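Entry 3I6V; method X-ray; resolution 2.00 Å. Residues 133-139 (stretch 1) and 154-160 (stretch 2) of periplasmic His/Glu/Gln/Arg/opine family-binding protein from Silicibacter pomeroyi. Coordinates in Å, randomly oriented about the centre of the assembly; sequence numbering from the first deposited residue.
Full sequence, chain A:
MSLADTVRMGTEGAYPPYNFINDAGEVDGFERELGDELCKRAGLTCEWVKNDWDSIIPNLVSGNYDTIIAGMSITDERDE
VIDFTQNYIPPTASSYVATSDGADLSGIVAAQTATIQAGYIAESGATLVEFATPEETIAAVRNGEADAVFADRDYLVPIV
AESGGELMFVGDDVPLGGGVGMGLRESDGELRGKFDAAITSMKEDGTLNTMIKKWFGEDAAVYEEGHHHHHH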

# COMPACT_ATOMS: atom_id res chain seq x y z
N THR A 133 2.77 10.90 5.29
CA THR A 133 3.35 10.18 4.15
C THR A 133 4.26 9.08 4.64
O THR A 133 4.73 9.14 5.78
CB THR A 133 4.18 11.12 3.22
OG1 THR A 133 5.39 11.48 3.91
CG2 THR A 133 3.38 12.38 2.77
N PRO A 134 4.54 8.07 3.80
CA PRO A 134 5.43 7.00 4.24
C PRO A 134 6.87 7.51 4.50
O PRO A 134 7.51 7.15 5.50
CB PRO A 134 5.42 6.04 3.05
CG PRO A 134 4.04 6.30 2.37
CD PRO A 134 4.01 7.81 2.44
N GLU A 135 7.37 8.38 3.62
CA GLU A 135 8.72 8.90 3.84
C GLU A 135 8.87 9.63 5.17
O GLU A 135 9.93 9.55 5.78
CB GLU A 135 9.19 9.77 2.66
CG GLU A 135 10.71 10.22 2.80
CD GLU A 135 11.74 9.06 3.09
OE1 GLU A 135 11.57 7.89 2.60
OE2 GLU A 135 12.75 9.36 3.82
N GLU A 136 7.85 10.33 5.63
CA GLU A 136 7.92 11.02 6.93
C GLU A 136 8.11 10.08 8.14
O GLU A 136 8.77 10.42 9.13
CB GLU A 136 6.70 11.92 7.15
CG GLU A 136 6.75 13.25 6.36
CD GLU A 136 5.36 13.88 6.12
OE1 GLU A 136 4.35 13.40 6.67
OE2 GLU A 136 5.28 14.86 5.33
N THR A 137 7.50 8.89 8.07
CA THR A 137 7.72 7.87 9.10
C THR A 137 9.16 7.39 9.13
O THR A 137 9.70 7.12 10.20
CB THR A 137 6.76 6.63 8.95
OG1 THR A 137 7.13 5.86 7.80
CG2 THR A 137 5.30 7.09 8.82
N ILE A 138 9.79 7.25 7.96
CA ILE A 138 11.19 6.81 7.92
C ILE A 138 12.09 7.92 8.49
O ILE A 138 12.98 7.65 9.31
CB ILE A 138 11.66 6.46 6.47
CG1 ILE A 138 10.75 5.40 5.83
CG2 ILE A 138 13.13 6.03 6.45
CD1 ILE A 138 10.54 4.12 6.69
N ALA A 139 11.81 9.15 8.06
CA ALA A 139 12.56 10.32 8.53
C ALA A 139 12.48 10.46 10.05
O ALA A 139 13.49 10.81 10.69
CB ALA A 139 12.07 11.61 7.82
N ASP A 154 6.89 -5.09 2.78
CA ASP A 154 7.40 -4.90 1.43
C ASP A 154 7.81 -3.47 1.11
O ASP A 154 8.67 -3.26 0.22
CB ASP A 154 6.45 -5.49 0.40
CG ASP A 154 6.44 -7.02 0.45
OD1 ASP A 154 7.17 -7.60 1.29
OD2 ASP A 154 5.69 -7.63 -0.31
N TYR A 155 7.23 -2.50 1.82
CA TYR A 155 7.66 -1.13 1.71
C TYR A 155 9.05 -1.00 2.39
O TYR A 155 9.98 -0.34 1.85
CB TYR A 155 6.64 -0.19 2.37
CG TYR A 155 7.12 1.24 2.52
CD1 TYR A 155 7.31 2.07 1.39
CD2 TYR A 155 7.38 1.78 3.77
CE1 TYR A 155 7.75 3.40 1.54
CE2 TYR A 155 7.81 3.08 3.93
CZ TYR A 155 8.02 3.88 2.83
OH TYR A 155 8.49 5.15 3.06
N LEU A 156 9.18 -1.62 3.55
CA LEU A 156 10.43 -1.51 4.36
C LEU A 156 11.64 -2.29 3.81
O LEU A 156 12.76 -1.82 3.98
CB LEU A 156 10.20 -1.87 5.83
CG LEU A 156 9.25 -0.96 6.60
CD1 LEU A 156 8.79 -1.66 7.92
CD2 LEU A 156 9.83 0.45 6.89
N VAL A 157 11.43 -3.42 3.15
CA VAL A 157 12.56 -4.25 2.68
C VAL A 157 13.60 -3.43 1.85
O VAL A 157 14.77 -3.39 2.24
CB VAL A 157 12.13 -5.57 1.99
CG1 VAL A 157 13.33 -6.20 1.18
CG2 VAL A 157 11.59 -6.60 3.05
N PRO A 158 13.17 -2.73 0.77
CA PRO A 158 14.18 -1.97 0.00
C PRO A 158 14.78 -0.82 0.80
O PRO A 158 15.93 -0.45 0.59
CB PRO A 158 13.38 -1.43 -1.22
CG PRO A 158 12.15 -2.35 -1.32
CD PRO A 158 11.83 -2.62 0.15
N ILE A 159 14.00 -0.24 1.71
CA ILE A 159 14.49 0.85 2.52
C ILE A 159 15.63 0.42 3.47
O ILE A 159 16.68 1.10 3.58
CB ILE A 159 13.31 1.51 3.25
CG1 ILE A 159 12.49 2.35 2.26
CG2 ILE A 159 13.78 2.40 4.35
CD1 ILE A 159 11.26 2.94 2.88
N VAL A 160 15.44 -0.72 4.14
CA VAL A 160 16.50 -1.34 4.93
C VAL A 160 17.73 -1.67 4.08
O VAL A 160 18.85 -1.36 4.47
CB VAL A 160 15.99 -2.64 5.65
CG1 VAL A 160 17.19 -3.48 6.17
CG2 VAL A 160 15.04 -2.26 6.76

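The two stretches belong to one chain and are helical apart from Thr133; they meet mainly through side chains, with Tyr155 OH also reaching the backbone of the first. Helix 134-139 and helix 154-160 run with their N-to-C directions 51° apart, and their axes come no nearer than 12.2 Å. That spacing is wide for a helix pair, and the CA atoms confirm it: the register pairs Pro134 with Tyr155 at 8.8 Å between CA atoms, and Ile138 with Ile159 at 8.7 Å. Much of the gap is spanned from the second helix by Tyr155, whose OH reaches Pro134 CB at 3.2 Å, and the contact is modest, with 224 Å² buried over both sides. No hydrogen bond crosses it.

Thr133 lies outside the contact but sets the start of the first helix. It occupies the N-cap position, where its OG1 accepts from Glu136 N at 3.2 Å with an N-H...acceptor angle of 155°, a capping bond to an amide whose backbone bond, to Thr133 O at 3.3 Å, is weak. The exchange is reciprocal, since Thr133 N donates to Glu136 OE1 at 3.3 Å.

Pro134 begins the helix, a position that suits a residue with no amide hydrogen to give. Its CA-to-CB bond points toward the second stretch, and its CB lies 3.2 Å from Tyr155 OH and 3.4 Å from Tyr155 CZ. The approach to the ring is oblique, and the two distances place the contact at the phenol end, as close van der Waals packing. Pro134 O is also 3.3 Å from Tyr155 OH, but the angle is poor and proximity alone does not make a hydrogen bond.

The same caution applies to Glu135, whose N sits 3.5 Å from Tyr155 OH, again at a poor angle. Its CA-to-CB bond points sideways, yet the end of the side chain comes nearer, bringing OE1 to 4.1 Å from Tyr155 OH, too far for a hydrogen bond. Glu136, by contrast, points away from the second helix.

Thr137 points toward the other stretch without making a close contact there. Its hydroxyl turns back to its own helix: with chi1 at 70° (p), OG1 donates to Pro134 O at 2.7 Å. That carbonyl also receives weak backbone bonds from Thr137 N at 3.1 Å and Ile138 N at 3.4 Å.

Ile138 is the apolar centre of the packing, with 65 Å² covered by the second stretch and three residues within reach. Its CD1 lies 4.0 Å from Tyr155 CE2, an oblique approach to the ring, and 3.7 Å from Leu156 CD2; its CG1 lies 3.9 Å from Ile159 CD1. These are dispersion contacts between hydrocarbon groups. The Leu156 CA-to-CB bond is directed sideways, but the end of its side chain comes nearer. Tyr155 and Ile159, four residues apart on their helix, both point toward the first stretch.

Ala139 closes the segment beyond reach of the second helix, its N bonded to Glu135 O at 3.0 Å. The interface thus rests on shape and apolar contact, centred on Tyr155 and Ile138.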